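Local coordinates for protein diaminopimelate decarboxylase (Phaeodactylum tricornutum, PDB 7JPJ) that probably decarboxylates diaminopimelate to lysine with pyridoxal 5'-phosphate as cofactor, working as an obligate dimer, at residues F309-A314 against V351-C356; C356-D361 against K402-F407. All blocks are in the same frame, centred on the assembly; numbering follows the deposited sequence.

Interaction 1 (F309-A314 against V351-C356)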
loop_
_atom_site.group_PDB
_atom_site.type_symbol
_atom_site.label_atom_id
_atom_site.label_comp_id
_atom_site.label_asym_id
_atom_site.label_seq_id
_atom_site.Cartn_x
_atom_site.Cartn_y
_atom_site.Cartn_z
ATOM N N PHE A 309 14.711 -5.194 -18.778
ATOM C CA PHE A 309 13.754 -4.533 -17.901
ATOM C C PHE A 309 12.947 -3.504 -18.680
ATOM O O PHE A 309 13.519 -2.653 -19.372
ATOM C CB PHE A 309 14.463 -3.851 -16.729
ATOM C CG PHE A 309 15.197 -4.798 -15.822
ATOM C CD1 PHE A 309 16.480 -5.219 -16.127
ATOM C CD2 PHE A 309 14.608 -5.258 -14.655
ATOM C CE1 PHE A 309 17.156 -6.085 -15.288
ATOM C CE2 PHE A 309 15.282 -6.123 -13.815
ATOM C CZ PHE A 309 16.555 -6.538 -14.131
ATOM N N LEU A 310 11.623 -3.582 -18.559
ATOM C CA LEU A 310 10.719 -2.549 -19.045
ATOM C C LEU A 310 10.293 -1.689 -17.863
ATOM O O LEU A 310 9.661 -2.186 -16.925
ATOM C CB LEU A 310 9.495 -3.161 -19.724
ATOM C CG LEU A 310 9.680 -3.913 -21.043
ATOM C CD1 LEU A 310 8.323 -4.249 -21.624
ATOM C CD2 LEU A 310 10.497 -3.100 -22.029
ATOM N N LYS A 311 10.640 -0.406 -17.904
ATOM C CA LYS A 311 10.315 0.532 -16.837
ATOM C C LYS A 311 9.110 1.363 -17.260
ATOM O O LYS A 311 9.140 2.024 -18.303
ATOM C CB LYS A 311 11.507 1.435 -16.520
ATOM C CG LYS A 311 12.833 0.694 -16.394
ATOM C CD LYS A 311 14.013 1.652 -16.394
ATOM C CE LYS A 311 14.630 1.778 -15.017
ATOM N NZ LYS A 311 15.775 2.732 -15.009
ATOM N N LEU A 312 8.058 1.330 -16.449
ATOM C CA LEU A 312 6.829 2.055 -16.734
ATOM C C LEU A 312 6.833 3.419 -16.051
ATOM O O LEU A 312 7.739 3.762 -15.288
ATOM C CB LEU A 312 5.613 1.252 -16.274
ATOM C CG LEU A 312 5.538 -0.235 -16.619
ATOM C CD1 LEU A 312 4.393 -0.876 -15.855
ATOM C CD2 LEU A 312 5.366 -0.433 -18.117
ATOM N N ASP A 313 5.794 4.206 -16.337
ATOM C CA ASP A 313 5.510 5.426 -15.591
ATOM C C ASP A 313 4.449 5.199 -14.519
ATOM O O ASP A 313 3.715 6.124 -14.158
ATOM C CB ASP A 313 5.099 6.561 -16.534
ATOM C CG ASP A 313 3.828 6.257 -17.317
ATOM O OD1 ASP A 313 3.329 5.114 -17.259
ATOM O OD2 ASP A 313 3.333 7.178 -18.005
ATOM N N ALA A 314 4.360 3.971 -14.012
ATOM C CA ALA A 314 3.417 3.602 -12.970
ATOM C C ALA A 314 4.072 2.538 -12.100
ATOM O O ALA A 314 5.208 2.126 -12.341
ATOM C CB ALA A 314 2.100 3.104 -13.572
ATOM N N VAL A 351 11.271 -8.316 -17.911
ATOM C CA VAL A 351 10.790 -8.062 -16.560
ATOM C C VAL A 351 10.237 -6.646 -16.538
ATOM O O VAL A 351 10.834 -5.733 -17.120
ATOM C CB VAL A 351 11.914 -8.235 -15.518
ATOM C CG1 VAL A 351 11.462 -7.757 -14.150
ATOM C CG2 VAL A 351 12.365 -9.681 -15.456
ATOM N N VAL A 352 9.091 -6.463 -15.887
ATOM C CA VAL A 352 8.410 -5.173 -15.835
ATOM C C VAL A 352 8.584 -4.591 -14.439
ATOM O O VAL A 352 8.232 -5.234 -13.442
ATOM C CB VAL A 352 6.923 -5.304 -16.199
ATOM C CG1 VAL A 352 6.272 -3.930 -16.267
ATOM C CG2 VAL A 352 6.770 -6.036 -17.524
ATOM N N VAL A 353 9.122 -3.373 -14.365
ATOM C CA VAL A 353 9.353 -2.701 -13.095
ATOM C C VAL A 353 8.585 -1.386 -13.075
ATOM O O VAL A 353 8.225 -0.823 -14.113
ATOM C CB VAL A 353 10.851 -2.452 -12.820
ATOM C CG1 VAL A 353 11.624 -3.765 -12.823
ATOM C CG2 VAL A 353 11.424 -1.474 -13.833
ATOM N N GLY A 354 8.343 -0.891 -11.854
ATOM C CA GLY A 354 7.630 0.353 -11.670
ATOM C C GLY A 354 8.550 1.560 -11.574
ATOM O O GLY A 354 9.771 1.444 -11.488
ATOM N N HIS A 355 7.929 2.741 -11.574
ATOM C CA HIS A 355 8.667 3.997 -11.574
ATOM C C HIS A 355 9.104 4.448 -10.185
ATOM O O HIS A 355 9.816 5.453 -10.079
ATOM C CB HIS A 355 7.828 5.100 -12.235
ATOM C CG HIS A 355 6.531 5.382 -11.539
ATOM N ND1 HIS A 355 5.712 6.434 -11.893
ATOM C CD2 HIS A 355 5.906 4.749 -10.518
ATOM C CE1 HIS A 355 4.642 6.438 -11.118
ATOM N NE2 HIS A 355 4.735 5.426 -10.275
ATOM N N CYS A 356 8.709 3.749 -9.124
ATOM C CA CYS A 356 9.114 4.143 -7.781
ATOM C C CYS A 356 10.555 3.735 -7.516
ATOM O O CYS A 356 10.993 2.651 -7.908
ATOM C CB CYS A 356 8.201 3.517 -6.727
ATOM S SG CYS A 356 6.481 4.012 -6.848
#
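Leu-310 is held through both its N and its O by the parallel strand 351-353: its N donates to Val-351 O at 2.7 Å, and its O accepts from Val-353 N at 2.9 Å. Leu-312 N to Val-353 O continues this parallel pairing inside the mixed sheet of the C-terminal beta domain. On one face Phe-309 CD2 meets Val-353 CG1 with that methyl near the ring plane (3.8 Å); on the other, Leu-312 CD1 rests on Val-352 CG1 (3.6 Å). Where the pairing gives way to loop, His-355 can be followed outward. Its CB abuts Leu-312 O at 3.3 Å. Chi1 of 61° sets CG between the backbone N and carbonyl carbon, beside Ala-314 N and O; CD2 lies at Ala-314 O and C, and CE1 near Asp-313 O. Ala-314 CA stands 3.5 Å above the ring plane, over its centre. His-355 N also donates to Ala-314 O, 2.9 Å away. ND1 is hydrogen-bonded to Glu-105 of the second subunit and NE2 to Thr-317 OG1, which fixes the ring's rotation. A backbone-bonded strand pair, largely apolar in its side chains, thus runs into an imidazole bonded to the second subunit.

Interaction 2 (C356-D361 against K402-F407)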
loop_
_atom_site.group_PDB
_atom_site.type_symbol
_atom_site.label_atom_id
_atom_site.label_comp_id
_atom_site.label_asym_id
_atom_site.label_seq_id
_atom_site.Cartn_x
_atom_site.Cartn_y
_atom_site.Cartn_z
ATOM N N CYS A 356 8.709 3.749 -9.124
ATOM C CA CYS A 356 9.114 4.143 -7.781
ATOM C C CYS A 356 10.555 3.735 -7.516
ATOM O O CYS A 356 10.993 2.651 -7.908
ATOM C CB CYS A 356 8.201 3.517 -6.727
ATOM S SG CYS A 356 6.481 4.012 -6.848
ATOM N N CYS A 357 11.292 4.613 -6.840
ATOM C CA CYS A 357 12.677 4.335 -6.465
ATOM C C CYS A 357 12.677 3.387 -5.265
ATOM O O CYS A 357 12.973 3.756 -4.126
ATOM C CB CYS A 357 13.420 5.631 -6.172
ATOM S SG CYS A 357 15.199 5.437 -5.938
ATOM N N GLU A 358 12.320 2.134 -5.541
ATOM C CA GLU A 358 12.230 1.114 -4.503
ATOM C C GLU A 358 12.431 -0.252 -5.140
ATOM O O GLU A 358 11.822 -0.546 -6.173
ATOM C CB GLU A 358 10.880 1.180 -3.788
ATOM C CG GLU A 358 10.606 0.003 -2.877
ATOM C CD GLU A 358 10.149 0.436 -1.501
ATOM O OE1 GLU A 358 10.582 1.518 -1.046
ATOM O OE2 GLU A 358 9.351 -0.303 -0.882
ATOM N N SER A 359 13.277 -1.082 -4.522
ATOM C CA SER A 359 13.615 -2.369 -5.122
ATOM C C SER A 359 12.393 -3.266 -5.270
ATOM O O SER A 359 12.310 -4.048 -6.225
ATOM C CB SER A 359 14.693 -3.072 -4.295
ATOM O OG SER A 359 14.556 -2.781 -2.917
ATOM N N GLY A 360 11.431 -3.159 -4.356
ATOM C CA GLY A 360 10.262 -4.015 -4.407
ATOM C C GLY A 360 9.216 -3.640 -5.434
ATOM O O GLY A 360 8.239 -4.380 -5.586
ATOM N N ASP A 361 9.389 -2.525 -6.147
ATOM C CA ASP A 361 8.394 -2.069 -7.120
ATOM C C ASP A 361 8.489 -2.915 -8.393
ATOM O O ASP A 361 8.890 -2.460 -9.467
ATOM C CB ASP A 361 8.570 -0.589 -7.420
ATOM C CG ASP A 361 7.376 -0.002 -8.149
ATOM O OD1 ASP A 361 6.365 -0.721 -8.309
ATOM O OD2 ASP A 361 7.445 1.175 -8.566
ATOM N N LYS A 402 -0.720 5.310 -3.221
ATOM C CA LYS A 402 -0.756 6.572 -3.943
ATOM C C LYS A 402 0.107 7.612 -3.235
ATOM O O LYS A 402 0.260 7.598 -2.010
ATOM C CB LYS A 402 -2.196 7.076 -4.062
ATOM C CG LYS A 402 -2.815 7.493 -2.737
ATOM C CD LYS A 402 -4.252 7.957 -2.901
ATOM C CE LYS A 402 -5.212 6.785 -2.850
ATOM N NZ LYS A 402 -6.633 7.231 -2.815
ATOM N N ASN A 403 0.696 8.503 -4.031
ATOM C CA ASN A 403 1.512 9.634 -3.600
ATOM C C ASN A 403 2.859 9.217 -3.017
ATOM O O ASN A 403 3.628 10.088 -2.591
ATOM C CB ASN A 403 0.772 10.532 -2.598
ATOM C CG ASN A 403 -0.579 10.991 -3.120
ATOM O OD1 ASN A 403 -1.561 11.046 -2.380
ATOM N ND2 ASN A 403 -0.635 11.314 -4.406
ATOM N N TYR A 404 3.175 7.923 -2.980
ATOM C CA TYR A 404 4.544 7.499 -2.725
ATOM C C TYR A 404 5.447 8.022 -3.834
ATOM O O TYR A 404 5.088 7.981 -5.015
ATOM C CB TYR A 404 4.617 5.974 -2.651
ATOM C CG TYR A 404 5.989 5.425 -2.334
ATOM C CD1 TYR A 404 6.810 6.046 -1.402
ATOM C CD2 TYR A 404 6.462 4.279 -2.964
ATOM C CE1 TYR A 404 8.062 5.546 -1.107
ATOM C CE2 TYR A 404 7.715 3.770 -2.674
ATOM C CZ TYR A 404 8.512 4.410 -1.744
ATOM O OH TYR A 404 9.760 3.911 -1.451
ATOM N N ASN A 405 6.623 8.527 -3.449
ATOM C CA ASN A 405 7.518 9.254 -4.351
ATOM C C ASN A 405 6.870 10.527 -4.883
ATOM O O ASN A 405 7.348 11.106 -5.865
ATOM C CB ASN A 405 7.984 8.378 -5.524
ATOM C CG ASN A 405 9.112 7.440 -5.148
ATOM O OD1 ASN A 405 10.108 7.336 -5.863
ATOM N ND2 ASN A 405 8.962 6.750 -4.024
ATOM N N SER A 406 5.773 10.948 -4.249
ATOM C CA SER A 406 5.004 12.142 -4.598
ATOM C C SER A 406 4.371 12.055 -5.985
ATOM O O SER A 406 4.065 13.084 -6.595
ATOM C CB SER A 406 5.861 13.408 -4.481
ATOM O OG SER A 406 6.033 13.774 -3.122
ATOM N N PHE A 407 4.153 10.848 -6.498
ATOM C CA PHE A 407 3.476 10.708 -7.779
ATOM C C PHE A 407 1.983 10.991 -7.611
ATOM O O PHE A 407 1.369 10.539 -6.639
ATOM C CB PHE A 407 3.685 9.305 -8.355
ATOM C CG PHE A 407 5.015 9.114 -9.031
ATOM C CD1 PHE A 407 5.346 9.847 -10.161
ATOM C CD2 PHE A 407 5.935 8.204 -8.536
ATOM C CE1 PHE A 407 6.570 9.674 -10.783
ATOM C CE2 PHE A 407 7.160 8.026 -9.153
ATOM C CZ PHE A 407 7.477 8.763 -10.278
#
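The active-site loop of a fold-type III pyridoxal phosphate decarboxylase contributes one side of this contact, and the backbone N of Cys-357, the predicted proton donor, is held there by Asn-405. The loop follows strand 347-353 in the beta domain; Cys-357 is the centre of an inverse gamma turn, and a type I beta turn runs on from Glu-358 to Asp-361, closed by Asp-361 N to Glu-358 O at 3.1 Å. The opposing loop, 402-407, meets it through two side chains. Asn-405 OD1 accepts Cys-357 N at 3.1 Å in a nearly straight bond (N-H...O 175°), although the donor stands above the amide carbonyl plane. The other is Tyr-404, whose CG, anti to its backbone N (chi1 -178°), is carried out toward 356-361. Its OH donates to Glu-358 OE1 at 2.6 Å, approaching from above the carboxylate plane, while OE1 itself sits at the edge of the ring; carboxylate and ring planes are 75° apart. The other end of the Asn-405 amide, ND2, lies 3.2 Å above the plane of the Tyr-404 ring, over its centre. The loop backbone is braced from within by Cys-356 N to Asp-361 OD2, 2.9 Å. Together these bonds hold the main chain on either side of Cys-357 without using its SG. The second subunit closes in here: Cys-357 O has a weak hydrogen bond to Lys-60 NZ of that subunit, the predicted cofactor lysine, which carries no pyridoxal phosphate in this structure, and Asn-405 O bonds to Ser-82 of the same subunit. This is consistent with an active site shared between subunits. At the ring's other contact, Cys-356 SG approaches Tyr-404 CD2 obliquely at 3.9 Å and lies 5.0 Å from the ring centroid.

Interactions 1 and 2 follow one another along the chain and share Cys-356; their centres are about 11 Å apart. The turn of interaction 2 folds back on the strand end of interaction 1, with Gly-354 N 2.9 Å from Asp-361 O, a probable hydrogen bond. A second junction comes from 402-407: the Phe-407 ring stacks with that of His-355, bringing Phe-407 CZ to 3.3 Å from His-355 ND1. The parallel strand pair thus leads directly into the loop that bears Cys-357, whose side chain is about 8 Å from that of His-355 at the nearest atoms. Both contacts also touch the second subunit, so the sheet, the loop with the predicted proton donor, and the dimer interface meet here.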